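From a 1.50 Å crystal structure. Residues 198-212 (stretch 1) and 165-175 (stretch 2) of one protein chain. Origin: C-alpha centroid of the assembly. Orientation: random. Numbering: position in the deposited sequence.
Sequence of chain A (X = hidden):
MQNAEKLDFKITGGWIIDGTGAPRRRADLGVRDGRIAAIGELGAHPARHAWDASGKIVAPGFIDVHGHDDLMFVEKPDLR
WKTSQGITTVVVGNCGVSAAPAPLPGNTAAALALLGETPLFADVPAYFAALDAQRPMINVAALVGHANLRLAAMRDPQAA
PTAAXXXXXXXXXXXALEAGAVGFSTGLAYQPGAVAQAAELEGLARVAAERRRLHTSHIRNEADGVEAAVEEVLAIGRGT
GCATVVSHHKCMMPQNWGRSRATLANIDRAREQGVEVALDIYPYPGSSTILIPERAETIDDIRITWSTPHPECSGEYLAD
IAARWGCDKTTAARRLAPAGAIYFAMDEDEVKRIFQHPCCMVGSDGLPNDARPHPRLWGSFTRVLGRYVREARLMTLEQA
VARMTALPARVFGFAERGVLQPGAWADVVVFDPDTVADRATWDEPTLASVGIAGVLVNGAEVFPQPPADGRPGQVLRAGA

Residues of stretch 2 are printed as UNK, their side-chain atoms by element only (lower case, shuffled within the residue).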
# COMPACT_ATOMS: atom_id res chain seq x y z
N ALA A 198 0.21 -9.41 23.46
CA ALA A 198 -1.22 -9.28 23.21
C ALA A 198 -1.90 -8.07 23.86
O ALA A 198 -2.60 -7.32 23.19
CB ALA A 198 -1.93 -10.56 23.62
N ALA A 199 -1.70 -7.88 25.16
CA ALA A 199 -2.32 -6.77 25.88
C ALA A 199 -2.06 -5.40 25.26
O ALA A 199 -2.95 -4.55 25.19
CB ALA A 199 -1.88 -6.77 27.34
N GLU A 200 -0.82 -5.18 24.82
CA GLU A 200 -0.44 -3.92 24.21
C GLU A 200 -1.17 -3.67 22.89
O GLU A 200 -1.73 -2.59 22.66
CB GLU A 200 1.07 -3.90 23.96
CG GLU A 200 1.59 -2.63 23.30
CD GLU A 200 3.10 -2.63 23.15
OE1 GLU A 200 3.78 -3.28 23.98
OE2 GLU A 200 3.61 -1.96 22.23
N LEU A 201 -1.18 -4.68 22.03
CA LEU A 201 -1.83 -4.57 20.74
C LEU A 201 -3.35 -4.47 20.87
O LEU A 201 -4.00 -3.71 20.14
CB LEU A 201 -1.43 -5.76 19.87
CG LEU A 201 0.09 -5.90 19.71
CD1 LEU A 201 0.42 -7.16 18.91
CD2 LEU A 201 0.65 -4.66 19.02
N GLU A 202 -3.91 -5.22 21.82
CA GLU A 202 -5.35 -5.20 22.04
C GLU A 202 -5.78 -3.82 22.54
O GLU A 202 -6.85 -3.34 22.18
CB GLU A 202 -5.74 -6.27 23.06
CG GLU A 202 -5.41 -7.68 22.60
CD GLU A 202 -5.69 -8.73 23.66
OE1 GLU A 202 -5.47 -8.43 24.85
OE2 GLU A 202 -6.11 -9.85 23.30
N GLY A 203 -4.95 -3.21 23.37
CA GLY A 203 -5.27 -1.89 23.89
C GLY A 203 -5.44 -0.89 22.75
O GLY A 203 -6.39 -0.11 22.73
N LEU A 204 -4.52 -0.93 21.80
CA LEU A 204 -4.59 -0.02 20.65
C LEU A 204 -5.78 -0.39 19.78
O LEU A 204 -6.47 0.49 19.26
CB LEU A 204 -3.29 -0.11 19.84
CG LEU A 204 -2.05 0.38 20.60
CD1 LEU A 204 -0.79 0.07 19.81
CD2 LEU A 204 -2.17 1.88 20.85
N ALA A 205 -6.03 -1.68 19.63
CA ALA A 205 -7.15 -2.16 18.83
C ALA A 205 -8.49 -1.70 19.39
O ALA A 205 -9.42 -1.41 18.64
CB ALA A 205 -7.11 -3.69 18.74
N ARG A 206 -8.60 -1.63 20.72
CA ARG A 206 -9.84 -1.18 21.34
C ARG A 206 -10.10 0.28 20.99
O ARG A 206 -11.23 0.69 20.74
CB ARG A 206 -9.79 -1.34 22.86
CG ARG A 206 -9.84 -2.78 23.36
CD ARG A 206 -10.25 -2.83 24.83
NE ARG A 206 -9.31 -2.11 25.70
CZ ARG A 206 -8.13 -2.59 26.09
NH1 ARG A 206 -7.73 -3.78 25.68
NH2 ARG A 206 -7.35 -1.86 26.88
N VAL A 207 -9.03 1.07 20.98
CA VAL A 207 -9.14 2.49 20.65
C VAL A 207 -9.59 2.64 19.19
O VAL A 207 -10.44 3.47 18.88
CB VAL A 207 -7.78 3.21 20.84
CG1 VAL A 207 -7.88 4.65 20.37
CG2 VAL A 207 -7.37 3.15 22.30
N ALA A 208 -9.01 1.83 18.31
CA ALA A 208 -9.38 1.90 16.89
C ALA A 208 -10.80 1.39 16.67
O ALA A 208 -11.60 2.03 15.98
CB ALA A 208 -8.39 1.08 16.07
N ALA A 209 -11.11 0.25 17.27
CA ALA A 209 -12.43 -0.36 17.13
C ALA A 209 -13.56 0.57 17.58
O ALA A 209 -14.60 0.65 16.93
CB ALA A 209 -12.48 -1.66 17.92
N GLU A 210 -13.34 1.28 18.68
CA GLU A 210 -14.35 2.19 19.21
C GLU A 210 -14.70 3.29 18.22
O GLU A 210 -15.82 3.82 18.22
CB GLU A 210 -13.86 2.82 20.52
CG GLU A 210 -14.82 3.85 21.11
CD GLU A 210 -16.15 3.24 21.53
OE1 GLU A 210 -17.07 4.00 21.89
OE2 GLU A 210 -16.28 1.99 21.51
N ARG A 211 -13.75 3.64 17.36
CA ARG A 211 -13.96 4.68 16.37
C ARG A 211 -14.12 4.12 14.96
O ARG A 211 -14.04 4.86 13.97
CB ARG A 211 -12.80 5.67 16.44
CG ARG A 211 -12.70 6.30 17.82
CD ARG A 211 -11.42 7.08 18.04
NE ARG A 211 -11.45 7.71 19.36
CZ ARG A 211 -11.45 7.05 20.51
NH1 ARG A 211 -11.43 5.72 20.52
NH2 ARG A 211 -11.51 7.71 21.66
N ARG A 212 -14.35 2.82 14.88
CA ARG A 212 -14.52 2.13 13.61
C ARG A 212 -13.33 2.37 12.69
O ARG A 212 -13.49 2.67 11.50
CB ARG A 212 -15.81 2.59 12.92
CG ARG A 212 -17.06 2.32 13.74
CD ARG A 212 -18.32 2.76 13.02
NE ARG A 212 -19.52 2.57 13.83
CZ ARG A 212 -19.76 3.22 14.97
NH1 ARG A 212 -18.88 4.10 15.44
NH2 ARG A 212 -20.87 2.98 15.65
N UNK A 165 2.85 4.20 29.92
CA UNK A 165 3.33 4.21 28.54
C UNK A 165 2.28 3.60 27.61
O UNK A 165 2.08 4.07 26.49
c UNK A 165 7.07 3.30 29.21
c UNK A 165 5.80 4.13 29.19
c UNK A 165 4.66 3.46 28.43
o UNK A 165 8.17 3.89 29.10
o UNK A 165 6.97 2.07 29.36
N UNK A 166 1.61 2.55 28.08
CA UNK A 166 0.57 1.91 27.28
C UNK A 166 -0.54 2.93 27.05
O UNK A 166 -1.05 3.07 25.94
n UNK A 166 -1.66 -0.47 24.97
c UNK A 166 -0.80 -0.63 25.98
c UNK A 166 0.00 0.69 28.00
o UNK A 166 0.24 -1.28 25.87
c UNK A 166 -1.18 0.02 27.30
N UNK A 167 -0.90 3.67 28.10
CA UNK A 167 -1.95 4.67 27.97
C UNK A 167 -1.49 5.81 27.07
O UNK A 167 -2.29 6.39 26.34
o UNK A 167 -5.16 4.26 29.19
c UNK A 167 -2.35 5.21 29.34
n UNK A 167 -5.43 5.95 27.73
c UNK A 167 -3.60 6.08 29.32
c UNK A 167 -4.80 5.35 28.74
N UNK A 168 -0.20 6.13 27.12
CA UNK A 168 0.34 7.21 26.29
C UNK A 168 0.21 6.83 24.81
O UNK A 168 -0.16 7.65 23.98
c UNK A 168 1.79 7.47 26.63
N UNK A 169 0.52 5.57 24.50
CA UNK A 169 0.42 5.12 23.12
C UNK A 169 -1.04 5.14 22.67
O UNK A 169 -1.34 5.51 21.53
c UNK A 169 1.01 3.72 22.97
s UNK A 169 3.26 2.09 22.69
c UNK A 169 2.52 3.66 23.17
c UNK A 169 2.98 1.12 24.16
N UNK A 170 -1.94 4.76 23.56
CA UNK A 170 -3.36 4.76 23.23
C UNK A 170 -3.85 6.19 23.02
O UNK A 170 -4.63 6.46 22.10
o UNK A 170 -5.84 2.26 25.82
c UNK A 170 -4.08 2.54 24.21
n UNK A 170 -4.26 0.67 25.72
c UNK A 170 -4.16 4.06 24.32
c UNK A 170 -4.80 1.81 25.32
N UNK A 171 -3.38 7.12 23.86
CA UNK A 171 -3.79 8.51 23.72
C UNK A 171 -3.24 9.11 22.44
O UNK A 171 -3.91 9.91 21.78
c UNK A 171 -3.31 9.33 24.93
o UNK A 171 -5.18 8.45 26.12
o UNK A 171 -3.51 9.25 27.30
c UNK A 171 -4.05 8.98 26.21
N UNK A 172 -2.01 8.73 22.08
CA UNK A 172 -1.39 9.21 20.85
C UNK A 172 -2.19 8.68 19.66
O UNK A 172 -2.43 9.39 18.69
s UNK A 172 2.70 8.81 21.51
c UNK A 172 0.05 8.73 20.75
c UNK A 172 1.00 9.33 21.78
c UNK A 172 3.22 10.00 20.31
N UNK A 173 -2.61 7.42 19.76
CA UNK A 173 -3.40 6.82 18.69
C UNK A 173 -4.74 7.54 18.60
O UNK A 173 -5.20 7.87 17.50
c UNK A 173 -3.62 5.33 18.95
c UNK A 173 -4.64 4.65 18.04
c UNK A 173 -4.72 3.18 18.38
c UNK A 173 -4.26 4.85 16.58
N UNK A 174 -5.36 7.79 19.75
CA UNK A 174 -6.65 8.46 19.77
C UNK A 174 -6.56 9.83 19.10
O UNK A 174 -7.43 10.21 18.32
c UNK A 174 -8.58 9.14 21.28
o UNK A 174 -8.83 8.46 23.56
c UNK A 174 -7.16 8.62 21.20
n UNK A 174 -9.76 10.42 22.96
c UNK A 174 -9.07 9.31 22.71
N UNK A 175 -5.50 10.56 19.42
CA UNK A 175 -5.30 11.88 18.83
C UNK A 175 -5.14 11.78 17.32
O UNK A 175 -5.66 12.60 16.57
c UNK A 175 -4.07 12.55 19.45

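Position 165 carries five side-chain atoms: three carbons in a row, the last bearing two oxygens. A carboxylate on two methylenes is glutamate, Glu165. It lies out of reach of stretch 1, and one of its carboxylate oxygens is hydrogen-bonded elsewhere in the structure.

Position 166 again has three carbons, but the third carries one oxygen and one nitrogen, the primary amide of glutamine. The nitrogen stands 3.1 Å from Glu200 O. This is Gln166, and its NE2 donates a hydrogen bond to that carbonyl. Glu200 O also accepts the weak helical bond from Leu204 N, at 3.4 Å. With chi1 t and chi2 p, the chain folds so that its amide sits among Ala199, Glu200, Gly203 and Leu204.

Position 167 shows the same set of atoms, three carbons ending in an oxygen and a nitrogen, yet touches nothing on stretch 1. It is Gln167, exposed, and its amide serves its own helix, NE2 donating to a carboxylate oxygen one turn on, at position 171.

Position 168 has a single carbon, CB, and so is alanine. Ala168 is out of reach of the other helix; alanine fits readily in a helix, and no contact with stretch 1 asks for more.

Position 169 has an unbranched chain of two carbons, a sulfur and a terminal carbon. The terminal carbon lies against the Glu200 carboxylate, and CB faces Leu204. This is methionine, Met169: CE is 3.7 Å from Glu200 OE2, and CB 4.2 Å from Leu204 CD2. A flexible, apolar chain suits this buried place.

Position 170 has three carbons, the third with one oxygen and one nitrogen. Its side chain starts sideways, but its end comes nearer and packs among Gly203, Leu204, Arg206 and Val207. It is a third glutamine, Gln170. Its CG lies 3.9 Å from both Leu204 CD2 and Val207 CG2, so the aliphatic part packs against apolar neighbours while the end of the side chain lies against Gly203.

Position 171 has two carbons, the second bearing two oxygens: aspartate. Asp171 makes no contact with stretch 1; its OD1 accepts the bond from Gln167 NE2 at 3.0 Å.

Position 172 repeats the pattern of two carbons, sulfur and carbon, giving Met172, which turns its apolar end away from stretch 1.

Position 173 has four carbons forked at the second. CB points toward stretch 1, and one branch carbon lies against Leu204 and Val207. This is leucine, Leu173, with CD2 3.8 Å from Leu204 CD2 and 3.9 Å from Val207 CB, a branched shape that fills space between them.

Position 174 has three carbons ending in one oxygen and one nitrogen; its second carbon lies over one face of the Arg211 guanidinium. It is Gln174, whose extended (t, t) stem offers CG to that face while its NE2 is hydrogen-bonded elsewhere in the structure. Arg211 NH1 meanwhile bonds Val207 O.

Position 175 has one carbon: Ala175, a small residue directed away at an exposed site.

The two helices run roughly parallel, 28° apart, with axes 9.4 Å apart at closest approach. Gly203 makes room for the glutamine side chains: an ideal CB there would run into Gln166 NE2 and the end of the Gln170 side chain. Leu204, Val207 and Leu173 supply apolar packing, and Gln166 adds the hydrogen bond.

Stretch 2 165-175: EQQAMQDMLQA
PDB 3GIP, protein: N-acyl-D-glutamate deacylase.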